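Local coordinates for putative outer membrane protein (LpxR) (Salmonella typhimurium, PDB 3FID) that probably removes acyl chains from lipid A in the outer membrane and binds zinc ions, at residues G258-I261 with V266-S269; Q50-I55 with R205-T210; A28-Y33 with S277-G282; Q57-P62 with Q115-R120. One frame throughout, in Å; residues are numbered along the deposited sequence.

Contact 1: G258-I261 with V266-S269. With CXE (pentaethylene glycol monodecyl ether), chain J.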
# COMPACT_ATOMS: atom_id res chain seq x y z
N GLY A 258 -9.96 6.40 5.46
CA GLY A 258 -8.97 7.23 6.12
C GLY A 258 -9.20 8.71 6.06
O GLY A 258 -10.25 9.17 5.61
N ALA A 259 -8.20 9.46 6.52
CA ALA A 259 -8.30 10.93 6.61
C ALA A 259 -6.91 11.57 6.61
O ALA A 259 -5.90 10.94 7.00
CB ALA A 259 -9.05 11.35 7.89
N THR A 260 -6.90 12.84 6.19
CA THR A 260 -5.75 13.73 6.34
C THR A 260 -6.18 15.03 7.02
O THR A 260 -7.24 15.58 6.70
CB THR A 260 -5.18 14.07 4.98
OG1 THR A 260 -4.70 12.87 4.38
CG2 THR A 260 -4.01 15.14 5.08
N ILE A 261 -5.37 15.51 7.95
CA ILE A 261 -5.57 16.84 8.50
C ILE A 261 -4.20 17.52 8.57
O ILE A 261 -3.21 16.93 9.03
CB ILE A 261 -6.30 16.83 9.88
CG1 ILE A 261 -6.77 18.26 10.25
CG2 ILE A 261 -5.44 16.19 10.97
CD1 ILE A 261 -7.25 18.44 11.74
N VAL A 266 2.51 21.19 7.15
CA VAL A 266 2.55 19.81 7.64
C VAL A 266 1.17 19.13 7.69
O VAL A 266 0.18 19.73 8.12
CB VAL A 266 3.30 19.70 8.98
CG1 VAL A 266 2.56 20.43 10.12
CG2 VAL A 266 3.60 18.23 9.32
N ALA A 267 1.11 17.87 7.24
CA ALA A 267 -0.15 17.15 7.26
C ALA A 267 0.07 15.74 7.77
O ALA A 267 1.11 15.15 7.51
CB ALA A 267 -0.78 17.12 5.89
N PHE A 268 -0.93 15.23 8.47
CA PHE A 268 -0.91 13.90 9.07
C PHE A 268 -2.05 13.12 8.42
O PHE A 268 -3.13 13.66 8.21
CB PHE A 268 -1.09 14.00 10.58
CG PHE A 268 -0.00 14.78 11.25
CD1 PHE A 268 -0.20 16.12 11.59
CD2 PHE A 268 1.24 14.21 11.50
CE1 PHE A 268 0.82 16.88 12.20
CE2 PHE A 268 2.28 14.96 12.10
CZ PHE A 268 2.06 16.28 12.44
N SER A 269 -1.77 11.86 8.10
CA SER A 269 -2.76 10.97 7.48
C SER A 269 -2.81 9.62 8.18
O SER A 269 -1.79 9.13 8.63
CB SER A 269 -2.42 10.74 6.02
OG SER A 269 -2.45 11.93 5.29
C1 CXE J . -11.76 7.82 8.73
C2 CXE J . -10.66 7.68 9.76
C3 CXE J . -11.28 7.51 11.13
C4 CXE J . -10.23 7.16 12.17
C5 CXE J . -10.85 7.11 13.55
C6 CXE J . -9.81 6.66 14.57
C7 CXE J . -10.21 7.00 16.00
C8 CXE J . -8.98 6.97 16.89
C9 CXE J . -9.32 6.58 18.32
C10 CXE J . -8.07 6.62 19.18
O11 CXE J . -8.48 6.78 20.53
C12 CXE J . -7.38 6.90 21.44
C13 CXE J . -7.94 6.72 22.85
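Thr260 and Ser269 face each other as a non-hydrogen-bonded pair of the antiparallel hairpin formed by strands 251-263 and 266-275, two neighbouring staves of the outer-membrane barrel. Beginning at CB, the threonine already approaches Ser269 OG at 3.5 Å. Its OG1 branch, placed anti to the carbonyl carbon (chi1 -63°), goes on to hydrogen-bond Ser269 OG at 2.6 Å, and either hydroxyl could be the donor. The other branch, CG2, runs toward the neighbouring residues: it lies 3.6 Å from Phe268 O and 3.9 Å from the methyl CB of Ala267. One residue on, Ile261 and Phe268 make the hydrogen-bonded pair. Ile261 N donates to Phe268 O at 2.9 Å, nearly in line with the carbonyl, and Phe268 N returns an almost straight bond to Ile261 O (174° at the hydrogen). On the sheet face opposite Thr260, the ends of Ile261 and Phe268 turn away from the partner strand onto the barrel surface. Close by, Gly258 O meets C1 of a bound detergent at 3.7 Å. Small polar groups paired on the inward face and apolar groups turned outward imply a strand pair suited to a lipid-facing wall, the two hydroxyls giving each other a hydrogen-bond partner on the inward face.

Contact 2: Q50-I55 with R205-T210. With ZN (zinc ion), chain E.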
# COMPACT_ATOMS: atom_id res chain seq x y z
N GLN A 50 2.24 16.31 -11.46
CA GLN A 50 3.37 16.01 -10.59
C GLN A 50 4.24 14.90 -11.14
O GLN A 50 3.77 14.01 -11.87
CB GLN A 50 2.91 15.52 -9.22
CG GLN A 50 2.15 16.47 -8.39
CD GLN A 50 1.89 15.91 -7.00
OE1 GLN A 50 1.47 14.75 -6.83
NE2 GLN A 50 2.14 16.74 -6.00
N LEU A 51 5.52 14.98 -10.78
CA LEU A 51 6.46 13.90 -10.93
C LEU A 51 6.91 13.49 -9.54
O LEU A 51 7.40 14.33 -8.78
CB LEU A 51 7.67 14.36 -11.74
CG LEU A 51 8.71 13.30 -12.11
CD1 LEU A 51 8.19 12.12 -12.98
CD2 LEU A 51 9.90 13.99 -12.75
N SER A 52 6.81 12.19 -9.23
CA SER A 52 7.17 11.67 -7.91
C SER A 52 8.31 10.66 -7.95
O SER A 52 8.42 9.89 -8.90
CB SER A 52 5.96 10.98 -7.28
OG SER A 52 4.92 11.90 -7.14
N PHE A 53 9.11 10.64 -6.89
CA PHE A 53 10.18 9.67 -6.71
C PHE A 53 9.95 9.03 -5.34
O PHE A 53 9.54 9.72 -4.41
CB PHE A 53 11.54 10.36 -6.70
CG PHE A 53 12.67 9.50 -6.15
CD1 PHE A 53 13.21 8.46 -6.92
CD2 PHE A 53 13.18 9.73 -4.86
CE1 PHE A 53 14.27 7.67 -6.41
CE2 PHE A 53 14.23 8.94 -4.34
CZ PHE A 53 14.78 7.93 -5.11
N HIS A 54 10.28 7.75 -5.20
CA HIS A 54 10.16 7.10 -3.90
C HIS A 54 11.13 5.94 -3.77
O HIS A 54 11.62 5.43 -4.77
CB HIS A 54 8.74 6.58 -3.68
CG HIS A 54 8.43 5.34 -4.46
ND1 HIS A 54 8.10 5.36 -5.79
CD2 HIS A 54 8.44 4.04 -4.09
CE1 HIS A 54 7.90 4.12 -6.22
NE2 HIS A 54 8.09 3.30 -5.20
N ILE A 55 11.41 5.58 -2.52
CA ILE A 55 12.08 4.32 -2.17
C ILE A 55 11.20 3.69 -1.08
O ILE A 55 10.61 4.41 -0.25
CB ILE A 55 13.53 4.56 -1.68
CG1 ILE A 55 14.17 3.27 -1.15
CG2 ILE A 55 13.56 5.61 -0.57
CD1 ILE A 55 14.96 2.42 -2.22
N ARG A 205 0.53 6.54 -0.42
CA ARG A 205 1.45 6.33 0.72
C ARG A 205 2.04 7.65 1.24
O ARG A 205 3.25 7.78 1.45
CB ARG A 205 2.58 5.34 0.34
CG ARG A 205 2.02 3.98 -0.14
CD ARG A 205 3.11 2.97 -0.44
NE ARG A 205 3.80 2.47 0.76
CZ ARG A 205 4.61 1.41 0.76
NH1 ARG A 205 4.81 0.74 -0.37
NH2 ARG A 205 5.20 0.98 1.89
N GLY A 206 1.18 8.63 1.46
CA GLY A 206 1.63 9.91 2.00
C GLY A 206 1.80 11.05 1.01
O GLY A 206 1.72 12.20 1.39
N LEU A 207 2.05 10.74 -0.26
CA LEU A 207 2.19 11.81 -1.23
C LEU A 207 0.85 12.52 -1.43
O LEU A 207 -0.21 11.90 -1.40
CB LEU A 207 2.75 11.29 -2.54
CG LEU A 207 4.15 10.69 -2.41
CD1 LEU A 207 4.48 9.89 -3.66
CD2 LEU A 207 5.20 11.79 -2.09
N ILE A 208 0.93 13.83 -1.59
CA ILE A 208 -0.27 14.68 -1.71
C ILE A 208 -0.16 15.55 -2.96
O ILE A 208 0.88 16.15 -3.21
CB ILE A 208 -0.45 15.58 -0.43
CG1 ILE A 208 -0.83 14.70 0.78
CG2 ILE A 208 -1.50 16.71 -0.66
CD1 ILE A 208 -0.77 15.43 2.16
N HIS A 209 -1.23 15.61 -3.75
CA HIS A 209 -1.32 16.57 -4.85
C HIS A 209 -2.39 17.56 -4.44
O HIS A 209 -3.56 17.20 -4.36
CB HIS A 209 -1.74 15.86 -6.15
CG HIS A 209 -1.76 16.76 -7.35
ND1 HIS A 209 -2.44 16.43 -8.51
CD2 HIS A 209 -1.21 17.98 -7.57
CE1 HIS A 209 -2.28 17.40 -9.40
NE2 HIS A 209 -1.56 18.36 -8.85
N THR A 210 -2.00 18.78 -4.11
CA THR A 210 -2.98 19.75 -3.65
C THR A 210 -2.71 21.15 -4.17
O THR A 210 -1.56 21.51 -4.40
CB THR A 210 -3.08 19.81 -2.11
OG1 THR A 210 -4.21 20.62 -1.74
CG2 THR A 210 -1.80 20.37 -1.47
ZN ZN E . 7.54 1.34 -5.50
O HOH W 1 5.28 1.11 -5.52
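Gln50 reaches across to Ile208 and His209 because its CG stands anti to the carbonyl carbon (chi1 -64°) and the chain stays extended beyond it, while His209 swings its ring anti to its own backbone N (chi1 -176°). The two side chains therefore slide past each other in opposite directions, with amide and imidazole planes 24° apart. Gln50 CG sits over one face of the ring, displaced toward its rim and 4.1 Å from the centroid, a CH-pi contact. Farther out, Gln50 OE1 touches His209 CB at 3.5 Å, and NE2 donates to Ile208 O at 3.1 Å from a position tilted out of the carbonyl plane. Both flat groups are also fixed by arginines: Arg204 bonds Gln50 OE1, and Arg98 bonds His209 ND1. Two residues farther along the strand, Ser52 OG lies 4.0 Å from Leu207 CD1, its hydroxyl engaged by Ser42. The same inward face carries His54, whose NE2 binds a zinc ion at 2.1 Å; water 1, at 2.3 Å from the metal, and His84 and Asp104 complete the ligands. With its residues bonded to Ser2, Thr293 and Asp196 as well, segment 205-210 is a loop folded into the barrel lumen, and its packing on strand 49-60 is typical of a beta-barrel whose interior is filled by polar side chains and an inward-turned loop.

Contact 3: A28-Y33 with S277-G282. With ZN (zinc ion), chain F.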
# COMPACT_ATOMS: atom_id res chain seq x y z
N ALA A 28 -7.48 -8.99 11.96
CA ALA A 28 -6.37 -8.50 12.78
C ALA A 28 -5.53 -9.65 13.33
O ALA A 28 -4.41 -9.44 13.76
CB ALA A 28 -6.90 -7.66 13.94
N ASP A 29 -6.08 -10.87 13.30
CA ASP A 29 -5.38 -12.04 13.76
C ASP A 29 -4.39 -12.51 12.71
O ASP A 29 -3.49 -13.26 13.02
CB ASP A 29 -6.38 -13.17 14.06
CG ASP A 29 -7.25 -12.87 15.28
OD1 ASP A 29 -6.75 -12.25 16.23
OD2 ASP A 29 -8.45 -13.21 15.30
N ARG A 30 -4.58 -12.09 11.46
CA ARG A 30 -3.62 -12.44 10.41
C ARG A 30 -2.43 -11.50 10.43
O ARG A 30 -2.44 -10.47 11.10
CB ARG A 30 -4.30 -12.43 9.04
CG ARG A 30 -5.20 -13.66 8.91
CD ARG A 30 -5.40 -14.10 7.53
NE ARG A 30 -4.18 -14.44 6.80
CZ ARG A 30 -3.61 -15.63 6.74
NH1 ARG A 30 -2.52 -15.79 6.00
NH2 ARG A 30 -4.10 -16.67 7.41
N GLY A 31 -1.39 -11.87 9.69
CA GLY A 31 -0.21 -11.04 9.70
C GLY A 31 0.44 -10.88 8.35
O GLY A 31 1.61 -10.53 8.32
N ASP A 32 -0.31 -11.09 7.26
CA ASP A 32 0.25 -11.17 5.90
C ASP A 32 1.21 -10.03 5.54
O ASP A 32 2.27 -10.27 4.98
CB ASP A 32 -0.84 -11.21 4.83
CG ASP A 32 -1.72 -12.43 4.92
OD1 ASP A 32 -2.35 -12.68 5.97
OD2 ASP A 32 -1.82 -13.11 3.88
N TYR A 33 0.79 -8.78 5.78
CA TYR A 33 1.61 -7.61 5.48
C TYR A 33 2.05 -7.05 6.81
O TYR A 33 1.25 -6.48 7.56
CB TYR A 33 0.79 -6.60 4.68
CG TYR A 33 1.47 -5.30 4.34
CD1 TYR A 33 0.72 -4.11 4.23
CD2 TYR A 33 2.84 -5.24 4.07
CE1 TYR A 33 1.34 -2.88 3.87
CE2 TYR A 33 3.46 -4.01 3.70
CZ TYR A 33 2.71 -2.85 3.61
OH TYR A 33 3.35 -1.66 3.25
N SER A 277 -8.57 -12.28 1.34
CA SER A 277 -7.67 -13.42 1.19
C SER A 277 -6.94 -13.47 -0.16
O SER A 277 -7.56 -13.60 -1.22
CB SER A 277 -8.45 -14.73 1.39
OG SER A 277 -7.53 -15.82 1.41
N GLU A 278 -5.62 -13.45 -0.12
CA GLU A 278 -4.83 -13.55 -1.38
C GLU A 278 -4.48 -14.97 -1.86
O GLU A 278 -3.89 -15.15 -2.92
CB GLU A 278 -3.55 -12.72 -1.23
CG GLU A 278 -3.90 -11.23 -1.06
CD GLU A 278 -2.65 -10.36 -1.13
OE1 GLU A 278 -1.88 -10.38 -0.17
OE2 GLU A 278 -2.45 -9.68 -2.15
N PHE A 279 -4.84 -15.97 -1.05
CA PHE A 279 -4.63 -17.36 -1.45
C PHE A 279 -5.64 -18.28 -0.78
O PHE A 279 -6.24 -17.95 0.26
CB PHE A 279 -3.20 -17.84 -1.19
CG PHE A 279 -2.70 -17.59 0.19
CD1 PHE A 279 -2.15 -16.34 0.52
CD2 PHE A 279 -2.74 -18.59 1.16
CE1 PHE A 279 -1.69 -16.10 1.81
CE2 PHE A 279 -2.26 -18.34 2.47
CZ PHE A 279 -1.74 -17.11 2.78
N ARG A 280 -5.82 -19.44 -1.39
CA ARG A 280 -6.98 -20.28 -1.02
C ARG A 280 -7.05 -20.57 0.47
O ARG A 280 -8.14 -20.56 1.07
CB ARG A 280 -6.95 -21.60 -1.82
CG ARG A 280 -7.07 -21.41 -3.29
CD ARG A 280 -7.41 -22.74 -3.91
NE ARG A 280 -7.47 -22.62 -5.37
CZ ARG A 280 -7.78 -23.63 -6.16
NH1 ARG A 280 -7.81 -23.45 -7.45
NH2 ARG A 280 -8.03 -24.82 -5.62
N THR A 281 -5.90 -20.89 1.06
CA THR A 281 -5.82 -21.28 2.47
C THR A 281 -5.55 -20.10 3.43
O THR A 281 -5.31 -20.30 4.63
CB THR A 281 -4.78 -22.39 2.66
OG1 THR A 281 -3.52 -21.96 2.11
CG2 THR A 281 -5.23 -23.66 1.93
N GLY A 282 -5.60 -18.87 2.90
CA GLY A 282 -5.41 -17.67 3.72
C GLY A 282 -6.71 -17.09 4.22
O GLY A 282 -7.75 -17.76 4.26
ZN ZN F . -9.54 -12.60 16.72
O HOH W 2 -2.75 -19.23 6.35
O HOH W 3 -4.29 -13.59 2.69
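A type I beta turn, Phe279 to Gly282, in the loop joining the last two long barrel strands packs against the Arg30-Asp32 pair just ahead of strand 33-44. The arginine is bent at chi3 (58°), which folds its guanidinium back onto the aspartate two residues along. NE donates to Asp32 OD1 at 2.7 Å, using the syn lone pair of that oxygen in a salt bridge to which NH1 adds weaker bonds. Gly282 CA lies over one face of this guanidinium, 4.0 Å from Arg30 NH2. Phe279 arrives obliquely, its ring plane steeply inclined to the guanidinium, so that CZ stands 3.6 Å from Arg30 NH1 while CE1 meets Asp32 OD2 at the same distance of 3.6 Å. Direct polar bonds between the two segments are replaced by water: water 2 accepts from Arg30 NH2 and donates to Thr281 O, and water 3 donates to Asp32 OD2 at 2.8 Å while accepting from Glu278 N. Arg77 forms salt bridges with both Asp32 and Glu278, and would be expected to ease the repulsion between these nearby acids. At the start of the segment, Asp29 OD2 binds a zinc ion at 1.9 Å, shared with His25. Here the turn between two barrel strands is packed on the segment leading into another strand, a loop-to-loop contact at the end of the beta-barrel.

Contact 4: Q57-P62 with Q115-R120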
# COMPACT_ATOMS: atom_id res chain seq x y z
N GLN A 57 10.30 -0.24 1.33
CA GLN A 57 10.49 -1.66 1.67
C GLN A 57 9.21 -2.18 2.33
O GLN A 57 8.71 -1.61 3.30
CB GLN A 57 11.67 -1.86 2.63
CG GLN A 57 12.08 -3.36 2.78
CD GLN A 57 12.76 -3.68 4.09
OE1 GLN A 57 12.34 -3.21 5.15
NE2 GLN A 57 13.81 -4.48 4.03
N ASP A 58 8.67 -3.26 1.77
CA ASP A 58 7.50 -3.90 2.35
C ASP A 58 7.84 -5.34 2.69
O ASP A 58 8.54 -6.00 1.93
CB ASP A 58 6.39 -3.85 1.34
CG ASP A 58 5.96 -2.43 1.08
OD1 ASP A 58 5.57 -1.77 2.08
OD2 ASP A 58 6.07 -2.00 -0.08
N ILE A 59 7.36 -5.79 3.86
CA ILE A 59 7.72 -7.08 4.45
C ILE A 59 6.42 -7.88 4.66
O ILE A 59 5.42 -7.33 5.17
CB ILE A 59 8.44 -6.88 5.79
CG1 ILE A 59 9.67 -5.95 5.60
CG2 ILE A 59 8.90 -8.27 6.42
CD1 ILE A 59 10.46 -5.73 6.90
N TYR A 60 6.45 -9.15 4.23
CA TYR A 60 5.29 -10.05 4.22
C TYR A 60 5.64 -11.27 5.04
O TYR A 60 6.82 -11.66 5.10
CB TYR A 60 4.89 -10.44 2.78
CG TYR A 60 4.53 -9.20 2.00
CD1 TYR A 60 3.28 -8.61 2.15
CD2 TYR A 60 5.46 -8.56 1.17
CE1 TYR A 60 2.94 -7.41 1.49
CE2 TYR A 60 5.13 -7.37 0.49
CZ TYR A 60 3.87 -6.81 0.67
OH TYR A 60 3.51 -5.64 0.03
N SER A 61 4.62 -11.86 5.67
CA SER A 61 4.85 -12.79 6.81
C SER A 61 3.78 -13.90 6.80
O SER A 61 2.64 -13.66 6.37
CB SER A 61 4.78 -12.00 8.13
OG SER A 61 4.98 -12.87 9.26
N PRO A 62 4.15 -15.13 7.29
CA PRO A 62 3.12 -16.12 7.66
C PRO A 62 2.29 -15.57 8.83
O PRO A 62 2.70 -14.59 9.48
CB PRO A 62 3.92 -17.35 8.15
CG PRO A 62 5.34 -17.03 8.03
CD PRO A 62 5.52 -15.61 7.53
N GLN A 115 14.67 -9.90 6.34
CA GLN A 115 15.22 -10.53 7.57
C GLN A 115 16.04 -9.55 8.39
O GLN A 115 15.94 -9.51 9.62
CB GLN A 115 16.08 -11.75 7.22
CG GLN A 115 16.73 -12.45 8.42
CD GLN A 115 17.42 -13.74 8.01
OE1 GLN A 115 17.93 -13.86 6.89
NE2 GLN A 115 17.42 -14.74 8.92
N GLU A 116 16.88 -8.77 7.71
CA GLU A 116 17.77 -7.82 8.40
C GLU A 116 16.97 -6.76 9.14
O GLU A 116 17.19 -6.55 10.31
CB GLU A 116 18.74 -7.18 7.40
CG GLU A 116 19.81 -8.15 6.81
CD GLU A 116 19.36 -8.88 5.54
OE1 GLU A 116 18.14 -9.04 5.27
OE2 GLU A 116 20.25 -9.34 4.78
N VAL A 117 16.00 -6.14 8.47
CA VAL A 117 15.17 -5.09 9.06
C VAL A 117 14.32 -5.59 10.21
O VAL A 117 14.27 -4.95 11.29
CB VAL A 117 14.30 -4.38 7.99
CG1 VAL A 117 13.23 -3.50 8.63
CG2 VAL A 117 15.18 -3.54 7.06
N GLN A 118 13.62 -6.71 10.00
CA GLN A 118 12.76 -7.26 11.05
C GLN A 118 13.54 -7.80 12.24
O GLN A 118 13.19 -7.51 13.36
CB GLN A 118 11.78 -8.33 10.53
CG GLN A 118 10.63 -8.59 11.54
CD GLN A 118 9.75 -9.76 11.14
OE1 GLN A 118 10.19 -10.92 11.09
NE2 GLN A 118 8.48 -9.46 10.87
N ASN A 119 14.62 -8.53 11.98
CA ASN A 119 15.48 -8.99 13.08
C ASN A 119 16.00 -7.81 13.92
O ASN A 119 16.03 -7.87 15.17
CB ASN A 119 16.66 -9.81 12.54
CG ASN A 119 16.29 -11.25 12.22
OD1 ASN A 119 15.12 -11.62 12.21
ND2 ASN A 119 17.29 -12.05 11.91
N ARG A 120 16.42 -6.74 13.25
CA ARG A 120 16.88 -5.53 13.93
C ARG A 120 15.80 -4.99 14.86
O ARG A 120 16.06 -4.67 16.02
CB ARG A 120 17.26 -4.46 12.88
CG ARG A 120 17.51 -3.06 13.45
CD ARG A 120 17.84 -2.08 12.31
NE ARG A 120 18.17 -0.74 12.80
CZ ARG A 120 17.26 0.18 13.14
NH1 ARG A 120 15.95 -0.11 13.08
NH2 ARG A 120 17.65 1.39 13.56
O HOH W 4 6.00 -10.98 11.00
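The flat carboxamide of Gln57 meets Val117 with its outer end: methyl CG2 of the valine lies 3.4 Å from Gln57 OE1 and 3.5 Å from Gln57 NE2, touching both terminal atoms of the amide. This is where helix 114-125, carried by the long loop between barrel strands 97-108 and 140-157, packs against the outside of the wall strand 49-60. With CG anti to the backbone N (chi1 -168°) and the chain extended beyond it, Gln57 carries its amide alongside Val117, the two side chains running in opposite directions, and NE2 is held by a hydrogen bond to Ala112 O just ahead of the helix. The second branch of the valine, CG1, meets Ile59: the isoleucine brings its CD1 to 4.0 Å from Val117 CG1, the side chains passing at a slant. These van der Waals contacts seat Val117 against two successive outward-facing side chains of the strand, on the face opposite to that of Asp58. Trp133 covers Ile59 as well and bonds Gln118 OE1, tying helix and strand to the same loop. Thr34, a zinc ligand, touches both Ile59 and Gln118, which puts the interface beside a metal site. At the end of the strand the polar link is indirect, through water 4, which accepts from Gln118 NE2 at 2.9 Å and donates to Ser61 OG at 2.8 Å. That hydroxyl in turn donates to Pro62 O, lying in the carbonyl plane on a lone pair of the oxygen, at 2.9 Å.

From the N terminus, contact 3 opens first at 28-33, followed by contact 2 at 50-55 and contact 4 at 57-62. Contact 4 closes at 115-120 and so nests inside contact 2, which closes at 205-210. Contact 1 then opens and closes within one hairpin, and contact 3 ends last at 277-282, enclosing all the others; none cross. Strand 49-60 serves both contact 2 and contact 4, which are joined by a salt bridge from Arg205 NH2 to Asp58 OD1. Contacts 3 and 4 meet through Tyr33 and Asp58, while Ala267 of contact 1 packs on Ile208 of contact 2. Together they tie wall, lumen loop, loop helix and rim.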